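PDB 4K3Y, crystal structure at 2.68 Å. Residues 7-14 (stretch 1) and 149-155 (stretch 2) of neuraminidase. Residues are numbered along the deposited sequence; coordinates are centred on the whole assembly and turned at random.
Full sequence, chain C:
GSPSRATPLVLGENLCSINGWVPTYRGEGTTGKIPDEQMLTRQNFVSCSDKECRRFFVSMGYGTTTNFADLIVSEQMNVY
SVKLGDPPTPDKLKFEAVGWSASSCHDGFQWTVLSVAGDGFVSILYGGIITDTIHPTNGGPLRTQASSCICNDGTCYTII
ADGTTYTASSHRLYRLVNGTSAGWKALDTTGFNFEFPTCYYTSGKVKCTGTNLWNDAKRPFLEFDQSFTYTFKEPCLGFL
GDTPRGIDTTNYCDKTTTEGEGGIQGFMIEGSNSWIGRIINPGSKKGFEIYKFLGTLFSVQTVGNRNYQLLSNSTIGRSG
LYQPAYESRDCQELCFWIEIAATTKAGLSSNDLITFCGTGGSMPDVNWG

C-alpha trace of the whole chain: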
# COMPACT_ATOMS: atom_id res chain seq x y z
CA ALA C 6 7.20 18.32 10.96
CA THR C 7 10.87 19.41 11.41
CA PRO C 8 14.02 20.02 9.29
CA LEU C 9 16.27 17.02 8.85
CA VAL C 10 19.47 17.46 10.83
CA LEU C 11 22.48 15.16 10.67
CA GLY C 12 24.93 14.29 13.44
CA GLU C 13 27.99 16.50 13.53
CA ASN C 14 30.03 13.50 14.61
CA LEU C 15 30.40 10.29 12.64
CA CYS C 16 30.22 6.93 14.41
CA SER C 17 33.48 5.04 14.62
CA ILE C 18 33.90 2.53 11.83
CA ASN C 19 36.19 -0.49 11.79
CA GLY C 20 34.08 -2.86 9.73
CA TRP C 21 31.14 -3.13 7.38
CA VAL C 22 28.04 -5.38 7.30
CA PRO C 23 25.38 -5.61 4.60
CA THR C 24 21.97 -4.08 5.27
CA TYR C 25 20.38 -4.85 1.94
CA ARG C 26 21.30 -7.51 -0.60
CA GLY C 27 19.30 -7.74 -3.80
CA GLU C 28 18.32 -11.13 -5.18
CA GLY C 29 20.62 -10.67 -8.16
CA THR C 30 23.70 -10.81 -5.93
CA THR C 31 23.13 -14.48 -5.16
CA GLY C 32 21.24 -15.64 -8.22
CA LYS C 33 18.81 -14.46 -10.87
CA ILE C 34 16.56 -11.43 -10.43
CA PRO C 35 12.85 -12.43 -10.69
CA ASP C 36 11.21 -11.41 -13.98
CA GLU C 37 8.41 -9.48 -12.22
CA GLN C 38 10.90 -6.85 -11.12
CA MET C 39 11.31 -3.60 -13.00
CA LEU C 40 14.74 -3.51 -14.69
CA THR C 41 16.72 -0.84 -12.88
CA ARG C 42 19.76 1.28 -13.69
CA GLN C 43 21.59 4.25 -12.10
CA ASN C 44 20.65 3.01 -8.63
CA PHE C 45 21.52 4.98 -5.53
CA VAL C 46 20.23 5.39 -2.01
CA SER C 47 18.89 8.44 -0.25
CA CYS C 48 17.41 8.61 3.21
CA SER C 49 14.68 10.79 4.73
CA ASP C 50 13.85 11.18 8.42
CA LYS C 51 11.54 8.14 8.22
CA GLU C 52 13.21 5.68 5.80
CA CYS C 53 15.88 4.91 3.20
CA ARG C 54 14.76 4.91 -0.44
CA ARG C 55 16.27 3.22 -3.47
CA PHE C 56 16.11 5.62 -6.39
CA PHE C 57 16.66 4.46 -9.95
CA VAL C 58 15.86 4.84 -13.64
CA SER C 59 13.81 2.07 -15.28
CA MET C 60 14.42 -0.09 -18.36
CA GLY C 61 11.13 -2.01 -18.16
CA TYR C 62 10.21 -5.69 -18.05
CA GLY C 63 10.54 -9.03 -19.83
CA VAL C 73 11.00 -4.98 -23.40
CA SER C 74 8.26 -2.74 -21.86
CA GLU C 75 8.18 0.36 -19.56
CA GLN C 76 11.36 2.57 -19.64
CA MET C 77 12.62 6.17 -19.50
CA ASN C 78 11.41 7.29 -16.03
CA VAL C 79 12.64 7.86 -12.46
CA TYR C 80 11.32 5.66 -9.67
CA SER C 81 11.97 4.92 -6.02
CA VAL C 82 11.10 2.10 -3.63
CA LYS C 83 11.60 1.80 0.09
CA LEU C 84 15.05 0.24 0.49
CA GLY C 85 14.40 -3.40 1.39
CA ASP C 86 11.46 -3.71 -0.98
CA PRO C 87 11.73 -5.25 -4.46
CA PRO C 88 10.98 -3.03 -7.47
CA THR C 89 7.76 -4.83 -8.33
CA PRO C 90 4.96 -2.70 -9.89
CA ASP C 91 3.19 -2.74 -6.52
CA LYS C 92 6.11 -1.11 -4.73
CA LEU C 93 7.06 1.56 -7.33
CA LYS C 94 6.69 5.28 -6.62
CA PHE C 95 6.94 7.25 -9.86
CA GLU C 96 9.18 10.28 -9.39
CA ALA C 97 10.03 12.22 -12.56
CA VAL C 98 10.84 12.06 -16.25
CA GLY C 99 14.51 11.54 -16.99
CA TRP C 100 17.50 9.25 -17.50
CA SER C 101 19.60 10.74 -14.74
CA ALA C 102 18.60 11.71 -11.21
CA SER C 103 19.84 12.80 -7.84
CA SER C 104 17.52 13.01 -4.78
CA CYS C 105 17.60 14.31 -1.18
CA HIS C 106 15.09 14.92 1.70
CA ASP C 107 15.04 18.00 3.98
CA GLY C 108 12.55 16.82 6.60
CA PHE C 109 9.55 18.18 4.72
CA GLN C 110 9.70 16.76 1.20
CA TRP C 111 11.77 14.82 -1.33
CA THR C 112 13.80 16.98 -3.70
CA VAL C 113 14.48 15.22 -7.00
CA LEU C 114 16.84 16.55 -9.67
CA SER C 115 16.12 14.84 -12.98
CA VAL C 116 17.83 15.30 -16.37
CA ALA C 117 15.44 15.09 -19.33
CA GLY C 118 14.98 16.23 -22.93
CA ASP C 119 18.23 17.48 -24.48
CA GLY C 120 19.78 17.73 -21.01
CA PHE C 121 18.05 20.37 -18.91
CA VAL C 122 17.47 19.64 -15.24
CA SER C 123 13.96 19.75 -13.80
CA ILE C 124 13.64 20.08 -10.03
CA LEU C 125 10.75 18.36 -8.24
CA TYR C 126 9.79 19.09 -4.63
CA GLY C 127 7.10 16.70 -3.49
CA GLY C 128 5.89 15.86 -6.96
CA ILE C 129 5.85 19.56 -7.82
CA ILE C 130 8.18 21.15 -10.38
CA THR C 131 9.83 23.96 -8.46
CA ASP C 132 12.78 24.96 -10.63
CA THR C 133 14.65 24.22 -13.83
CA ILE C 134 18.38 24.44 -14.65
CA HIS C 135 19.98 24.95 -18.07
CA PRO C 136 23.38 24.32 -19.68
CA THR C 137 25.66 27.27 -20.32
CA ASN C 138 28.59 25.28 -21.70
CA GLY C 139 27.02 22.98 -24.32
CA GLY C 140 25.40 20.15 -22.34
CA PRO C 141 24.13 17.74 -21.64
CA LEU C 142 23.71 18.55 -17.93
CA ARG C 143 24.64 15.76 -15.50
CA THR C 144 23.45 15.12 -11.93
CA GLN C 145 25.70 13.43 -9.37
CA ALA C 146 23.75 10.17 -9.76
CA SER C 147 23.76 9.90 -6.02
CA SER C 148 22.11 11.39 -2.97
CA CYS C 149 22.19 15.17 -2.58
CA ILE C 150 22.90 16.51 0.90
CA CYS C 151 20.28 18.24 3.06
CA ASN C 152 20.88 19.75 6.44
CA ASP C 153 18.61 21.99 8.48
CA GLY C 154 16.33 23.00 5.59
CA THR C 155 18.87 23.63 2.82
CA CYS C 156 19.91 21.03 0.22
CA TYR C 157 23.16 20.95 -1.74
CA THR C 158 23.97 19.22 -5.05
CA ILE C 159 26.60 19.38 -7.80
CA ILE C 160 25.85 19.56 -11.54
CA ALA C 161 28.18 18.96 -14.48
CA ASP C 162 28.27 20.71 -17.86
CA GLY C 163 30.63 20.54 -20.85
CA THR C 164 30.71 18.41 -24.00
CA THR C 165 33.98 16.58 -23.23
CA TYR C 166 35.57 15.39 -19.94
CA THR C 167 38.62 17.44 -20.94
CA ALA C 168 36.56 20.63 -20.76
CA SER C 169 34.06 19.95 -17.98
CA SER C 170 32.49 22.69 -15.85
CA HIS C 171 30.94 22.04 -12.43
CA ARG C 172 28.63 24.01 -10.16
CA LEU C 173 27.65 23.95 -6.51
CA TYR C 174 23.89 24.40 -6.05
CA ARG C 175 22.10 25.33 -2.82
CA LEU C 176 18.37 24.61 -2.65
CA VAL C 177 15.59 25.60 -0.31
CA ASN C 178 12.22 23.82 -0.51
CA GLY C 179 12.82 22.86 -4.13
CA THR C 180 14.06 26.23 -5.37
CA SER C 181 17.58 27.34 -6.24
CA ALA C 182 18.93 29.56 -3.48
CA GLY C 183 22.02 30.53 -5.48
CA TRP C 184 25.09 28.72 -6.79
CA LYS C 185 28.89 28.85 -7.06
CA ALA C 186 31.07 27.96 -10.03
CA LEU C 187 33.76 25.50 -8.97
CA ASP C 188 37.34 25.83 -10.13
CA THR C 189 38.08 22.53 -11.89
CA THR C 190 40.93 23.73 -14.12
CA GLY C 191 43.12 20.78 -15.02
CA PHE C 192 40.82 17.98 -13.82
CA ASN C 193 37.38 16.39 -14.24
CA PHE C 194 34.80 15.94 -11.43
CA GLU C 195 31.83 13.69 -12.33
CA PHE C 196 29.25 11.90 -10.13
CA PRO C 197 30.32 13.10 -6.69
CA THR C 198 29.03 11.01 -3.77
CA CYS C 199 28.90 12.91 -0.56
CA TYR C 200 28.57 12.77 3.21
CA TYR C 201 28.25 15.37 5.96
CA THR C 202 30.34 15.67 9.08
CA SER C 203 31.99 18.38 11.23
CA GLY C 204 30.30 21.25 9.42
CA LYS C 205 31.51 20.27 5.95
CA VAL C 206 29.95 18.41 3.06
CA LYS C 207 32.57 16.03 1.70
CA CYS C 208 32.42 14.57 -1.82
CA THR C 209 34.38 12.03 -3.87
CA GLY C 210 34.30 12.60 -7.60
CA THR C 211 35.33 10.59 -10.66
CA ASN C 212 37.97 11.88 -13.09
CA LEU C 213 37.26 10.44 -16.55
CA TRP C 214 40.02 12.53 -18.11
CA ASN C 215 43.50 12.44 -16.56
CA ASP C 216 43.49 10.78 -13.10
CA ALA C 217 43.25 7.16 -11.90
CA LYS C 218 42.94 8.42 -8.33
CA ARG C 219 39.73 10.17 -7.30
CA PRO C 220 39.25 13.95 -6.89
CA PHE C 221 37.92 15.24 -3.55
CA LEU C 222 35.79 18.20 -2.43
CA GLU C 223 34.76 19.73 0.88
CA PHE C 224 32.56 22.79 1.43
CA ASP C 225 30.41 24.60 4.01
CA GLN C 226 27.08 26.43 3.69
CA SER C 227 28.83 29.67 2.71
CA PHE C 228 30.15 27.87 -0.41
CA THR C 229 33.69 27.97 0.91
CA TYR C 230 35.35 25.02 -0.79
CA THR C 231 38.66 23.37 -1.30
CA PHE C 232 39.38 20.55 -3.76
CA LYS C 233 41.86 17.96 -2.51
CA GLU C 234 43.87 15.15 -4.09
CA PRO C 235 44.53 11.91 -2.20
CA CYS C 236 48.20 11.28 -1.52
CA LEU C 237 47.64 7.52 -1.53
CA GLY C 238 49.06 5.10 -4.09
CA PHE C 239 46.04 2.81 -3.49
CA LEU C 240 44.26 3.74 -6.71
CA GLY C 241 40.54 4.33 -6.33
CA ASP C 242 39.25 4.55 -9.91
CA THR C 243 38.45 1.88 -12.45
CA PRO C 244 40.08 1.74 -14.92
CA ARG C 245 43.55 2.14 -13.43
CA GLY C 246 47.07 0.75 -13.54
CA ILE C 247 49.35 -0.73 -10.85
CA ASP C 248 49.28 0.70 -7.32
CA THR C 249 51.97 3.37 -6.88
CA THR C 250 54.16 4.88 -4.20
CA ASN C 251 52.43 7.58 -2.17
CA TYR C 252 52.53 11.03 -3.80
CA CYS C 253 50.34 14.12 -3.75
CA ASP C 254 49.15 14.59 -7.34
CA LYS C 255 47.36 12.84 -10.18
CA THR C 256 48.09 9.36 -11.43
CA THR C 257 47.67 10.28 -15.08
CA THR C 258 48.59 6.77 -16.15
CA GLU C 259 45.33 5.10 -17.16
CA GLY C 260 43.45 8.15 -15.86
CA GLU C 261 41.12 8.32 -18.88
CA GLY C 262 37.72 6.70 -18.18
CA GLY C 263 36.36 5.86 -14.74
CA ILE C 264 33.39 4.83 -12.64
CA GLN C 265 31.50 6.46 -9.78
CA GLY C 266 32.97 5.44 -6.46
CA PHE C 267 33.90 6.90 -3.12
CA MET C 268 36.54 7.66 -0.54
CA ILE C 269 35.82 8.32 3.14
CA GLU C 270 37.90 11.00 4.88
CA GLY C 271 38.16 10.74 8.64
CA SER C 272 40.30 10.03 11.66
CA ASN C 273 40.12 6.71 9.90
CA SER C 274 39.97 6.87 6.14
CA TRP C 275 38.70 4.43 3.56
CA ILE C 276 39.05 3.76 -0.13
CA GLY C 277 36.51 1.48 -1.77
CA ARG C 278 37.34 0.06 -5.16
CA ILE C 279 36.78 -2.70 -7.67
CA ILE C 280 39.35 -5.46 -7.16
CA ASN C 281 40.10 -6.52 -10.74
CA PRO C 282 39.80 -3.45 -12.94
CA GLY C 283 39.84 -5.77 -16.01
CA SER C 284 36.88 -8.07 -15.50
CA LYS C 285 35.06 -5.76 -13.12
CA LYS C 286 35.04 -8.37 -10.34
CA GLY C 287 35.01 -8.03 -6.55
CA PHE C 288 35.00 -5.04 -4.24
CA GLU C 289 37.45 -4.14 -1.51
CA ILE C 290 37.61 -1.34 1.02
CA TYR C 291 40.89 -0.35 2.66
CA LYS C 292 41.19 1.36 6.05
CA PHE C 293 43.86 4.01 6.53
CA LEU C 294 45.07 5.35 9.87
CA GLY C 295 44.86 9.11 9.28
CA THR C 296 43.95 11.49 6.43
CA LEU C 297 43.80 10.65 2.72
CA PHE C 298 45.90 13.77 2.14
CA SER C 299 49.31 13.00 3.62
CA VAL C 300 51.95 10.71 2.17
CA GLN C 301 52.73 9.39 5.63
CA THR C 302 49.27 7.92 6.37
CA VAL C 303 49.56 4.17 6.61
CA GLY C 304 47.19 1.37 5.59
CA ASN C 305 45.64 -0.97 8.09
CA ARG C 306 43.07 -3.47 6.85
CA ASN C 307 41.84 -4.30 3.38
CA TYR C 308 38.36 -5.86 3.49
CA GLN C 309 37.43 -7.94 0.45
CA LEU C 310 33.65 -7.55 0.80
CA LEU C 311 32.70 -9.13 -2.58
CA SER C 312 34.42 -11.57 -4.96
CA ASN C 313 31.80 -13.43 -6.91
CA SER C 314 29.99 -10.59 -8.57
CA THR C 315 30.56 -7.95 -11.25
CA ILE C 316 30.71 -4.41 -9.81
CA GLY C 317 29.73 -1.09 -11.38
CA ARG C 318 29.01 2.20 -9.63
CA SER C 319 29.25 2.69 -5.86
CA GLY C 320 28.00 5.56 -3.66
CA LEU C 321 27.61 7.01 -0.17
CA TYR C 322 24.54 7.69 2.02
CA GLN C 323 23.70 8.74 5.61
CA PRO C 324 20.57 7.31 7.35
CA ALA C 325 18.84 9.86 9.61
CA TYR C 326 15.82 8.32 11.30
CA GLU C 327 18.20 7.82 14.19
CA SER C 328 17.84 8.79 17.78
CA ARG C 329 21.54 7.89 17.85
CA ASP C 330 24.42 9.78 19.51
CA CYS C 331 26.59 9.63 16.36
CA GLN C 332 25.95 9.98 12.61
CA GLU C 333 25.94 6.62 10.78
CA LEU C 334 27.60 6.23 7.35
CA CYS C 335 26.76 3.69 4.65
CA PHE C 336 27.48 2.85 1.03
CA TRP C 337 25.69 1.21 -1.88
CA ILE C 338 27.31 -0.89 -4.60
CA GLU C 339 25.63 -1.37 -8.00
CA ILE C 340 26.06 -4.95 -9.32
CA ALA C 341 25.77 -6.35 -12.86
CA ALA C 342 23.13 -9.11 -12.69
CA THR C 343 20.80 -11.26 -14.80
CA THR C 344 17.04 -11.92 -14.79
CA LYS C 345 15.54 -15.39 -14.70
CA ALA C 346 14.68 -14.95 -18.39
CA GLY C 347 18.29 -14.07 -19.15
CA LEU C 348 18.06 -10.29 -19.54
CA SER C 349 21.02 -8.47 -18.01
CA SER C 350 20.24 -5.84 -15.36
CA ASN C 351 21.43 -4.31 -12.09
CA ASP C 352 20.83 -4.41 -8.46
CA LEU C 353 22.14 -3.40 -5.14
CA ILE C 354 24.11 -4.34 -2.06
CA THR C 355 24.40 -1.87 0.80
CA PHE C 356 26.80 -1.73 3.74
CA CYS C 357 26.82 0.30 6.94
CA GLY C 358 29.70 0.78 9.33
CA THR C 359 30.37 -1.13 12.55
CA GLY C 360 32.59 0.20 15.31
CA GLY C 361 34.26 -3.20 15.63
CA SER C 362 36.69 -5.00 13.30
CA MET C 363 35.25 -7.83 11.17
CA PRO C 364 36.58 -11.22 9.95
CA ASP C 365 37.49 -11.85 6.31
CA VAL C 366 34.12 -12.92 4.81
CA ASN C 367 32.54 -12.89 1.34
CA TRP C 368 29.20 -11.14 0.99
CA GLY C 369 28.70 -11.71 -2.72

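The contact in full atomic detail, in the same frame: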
# COMPACT_ATOMS: atom_id res chain seq x y z
N THR C 7 9.66 18.66 11.06
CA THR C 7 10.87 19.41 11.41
C THR C 7 12.03 19.16 10.43
O THR C 7 12.13 18.06 9.86
CB THR C 7 11.30 19.12 12.88
OG1 THR C 7 11.03 20.27 13.69
CG2 THR C 7 12.80 18.75 12.99
N PRO C 8 12.89 20.18 10.21
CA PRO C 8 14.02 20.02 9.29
C PRO C 8 14.94 18.86 9.66
O PRO C 8 15.26 18.64 10.84
CB PRO C 8 14.77 21.35 9.42
CG PRO C 8 13.75 22.32 9.85
CD PRO C 8 12.83 21.54 10.77
N LEU C 9 15.28 18.08 8.66
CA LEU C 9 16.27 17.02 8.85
C LEU C 9 17.63 17.59 9.25
O LEU C 9 18.17 18.49 8.59
CB LEU C 9 16.40 16.17 7.57
CG LEU C 9 17.23 14.88 7.67
CD1 LEU C 9 16.54 13.75 6.94
CD2 LEU C 9 18.64 15.07 7.14
N VAL C 10 18.17 17.04 10.33
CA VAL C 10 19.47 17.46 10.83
C VAL C 10 20.36 16.26 11.16
O VAL C 10 19.97 15.35 11.90
CB VAL C 10 19.34 18.43 12.03
CG1 VAL C 10 18.29 17.92 13.01
CG2 VAL C 10 20.68 18.64 12.71
N LEU C 11 21.55 16.26 10.56
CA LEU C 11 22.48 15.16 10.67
C LEU C 11 23.42 15.36 11.86
O LEU C 11 23.68 16.50 12.27
CB LEU C 11 23.32 15.06 9.39
CG LEU C 11 22.60 14.94 8.05
CD1 LEU C 11 23.58 15.10 6.90
CD2 LEU C 11 21.87 13.60 7.93
N GLY C 12 23.92 14.25 12.40
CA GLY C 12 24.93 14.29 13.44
C GLY C 12 26.18 15.00 12.98
O GLY C 12 26.63 14.84 11.84
N GLU C 13 26.75 15.82 13.86
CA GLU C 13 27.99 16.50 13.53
C GLU C 13 29.15 15.52 13.62
O GLU C 13 30.17 15.69 12.95
CB GLU C 13 28.21 17.70 14.46
CG GLU C 13 27.20 18.81 14.25
CD GLU C 13 27.32 19.47 12.88
OE1 GLU C 13 28.45 19.52 12.34
OE2 GLU C 13 26.28 19.92 12.36
N ASN C 14 28.97 14.49 14.45
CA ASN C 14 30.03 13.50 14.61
C ASN C 14 29.69 12.10 14.10
O ASN C 14 28.70 11.48 14.50
CB ASN C 14 30.53 13.49 16.06
CG ASN C 14 31.67 14.47 16.27
OD1 ASN C 14 32.46 14.74 15.36
ND2 ASN C 14 31.75 15.02 17.48
N CYS C 149 21.78 13.82 -2.96
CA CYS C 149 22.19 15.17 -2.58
C CYS C 149 22.24 15.25 -1.05
O CYS C 149 21.80 14.33 -0.35
CB CYS C 149 21.19 16.24 -3.08
SG CYS C 149 19.92 15.75 -4.25
N ILE C 150 22.79 16.34 -0.54
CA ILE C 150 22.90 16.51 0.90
C ILE C 150 21.98 17.62 1.42
O ILE C 150 22.04 18.76 0.95
CB ILE C 150 24.34 16.78 1.34
CG1 ILE C 150 25.29 15.78 0.64
CG2 ILE C 150 24.45 16.70 2.86
CD1 ILE C 150 25.19 14.33 1.14
N CYS C 151 21.11 17.27 2.36
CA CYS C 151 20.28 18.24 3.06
C CYS C 151 20.70 18.35 4.50
O CYS C 151 20.97 17.35 5.17
CB CYS C 151 18.81 17.82 3.05
SG CYS C 151 18.05 17.86 1.44
N ASN C 152 20.73 19.57 5.01
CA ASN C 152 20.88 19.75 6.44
C ASN C 152 20.21 21.02 6.91
O ASN C 152 20.53 22.11 6.43
CB ASN C 152 22.34 19.72 6.85
CG ASN C 152 22.53 19.23 8.26
OD1 ASN C 152 21.72 18.46 8.78
ND2 ASN C 152 23.61 19.68 8.91
N ASP C 153 19.27 20.86 7.85
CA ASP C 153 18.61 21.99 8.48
C ASP C 153 17.93 22.88 7.43
O ASP C 153 18.16 24.09 7.39
CB ASP C 153 19.63 22.79 9.30
CG ASP C 153 18.98 23.61 10.40
OD1 ASP C 153 17.90 23.23 10.88
OD2 ASP C 153 19.57 24.64 10.79
N GLY C 154 17.12 22.26 6.57
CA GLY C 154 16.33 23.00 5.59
C GLY C 154 16.93 23.23 4.21
O GLY C 154 16.19 23.25 3.21
N THR C 155 18.25 23.42 4.13
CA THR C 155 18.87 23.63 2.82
C THR C 155 19.47 22.34 2.23
O THR C 155 19.98 21.49 2.96
CB THR C 155 19.92 24.78 2.82
OG1 THR C 155 21.15 24.33 3.40
CG2 THR C 155 19.40 26.00 3.58

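Residues 7-14 run without regular helix or strand past a short strand, 150-152, and the turn that follows it. The two segments are at least 139 residues apart in sequence wherever they touch, and together they bury 334 Å² against one another. Two hydrogen bonds, both donated by backbone nitrogens, cross the contact; most of the remaining close approaches are van der Waals packing.

Cys149, at the start of the second stretch, does not take part. Its side chain is out of reach of the other stretch and is committed to a covalent bond elsewhere in the structure. The contact begins modestly at Ile150, whose side chain (chi1 m, chi2 m) sets CG2 4.4 Å from Leu11 CD1. This is the apolar side-chain pair of the interface, and both residues are buried, a setting in which branched hydrocarbon is at ease.

Cys151 also has its sulfur bonded covalently elsewhere, and its side chain makes no close contact of its own. It meets the first stretch through its backbone: the carbonyl O lies 3.8 Å from Leu9 CD2 and 3.9 Å from Leu11 CD1. These are van der Waals distances, so two leucine methyls pack against the same peptide oxygen. Leu9 reaches it although its CA-to-CB bond points sideways, because the end of the side chain comes nearer.

Asn152 has the largest covered area of any residue here, 65 Å². Its CA-to-CB bond points sideways, but with chi1 at -152° (t) and chi2 at 27° the amide end approaches the other stretch. OD1 accepts a hydrogen bond from Leu11 N at 2.8 Å, with an N-H...O angle of 161°, close to linear. The same oxygen sits 3.2 Å from Val10 CA, a close approach that brings the side chain tightly against the backbone. An asparagine suits this position because its carbonyl oxygen can serve a main-chain NH as a backbone carbonyl would. Val10, exposed with chi1 p, adds a smaller contact, its CB 4.0 Å from Asn152 OD1.

Asp153 supplies the second bond through its backbone: its N donates to Leu9 O at 2.7 Å and 166°. Its CA-to-CB bond points away, and the carboxylate contributes packing, OD1 being 3.9 Å from Pro8 CB. The residue belongs to the type I' turn from Asn152 to Thr155, and its phi/psi of 57/52 is of the positive-phi kind that such a turn requires. The hydrogen bond that closes the turn, Thr155 N to Asn152 O at 3.5 Å, is weak; the reverse hydrogen bond, Asn152 N to Thr155 O at 2.9 Å, pairs the same two residues more tightly.

Gly154 completes the turn at phi/psi 92/-35, where a CB would be jammed against the carbonyl O of Asp153; the backbone alone calls for glycine. Its N lies 3.8 Å from Pro8 CB, so the proline, whose CA-to-CB bond points toward the second stretch, rests on the turn. Thr155 makes no contact across the interface, its side chain being out of reach.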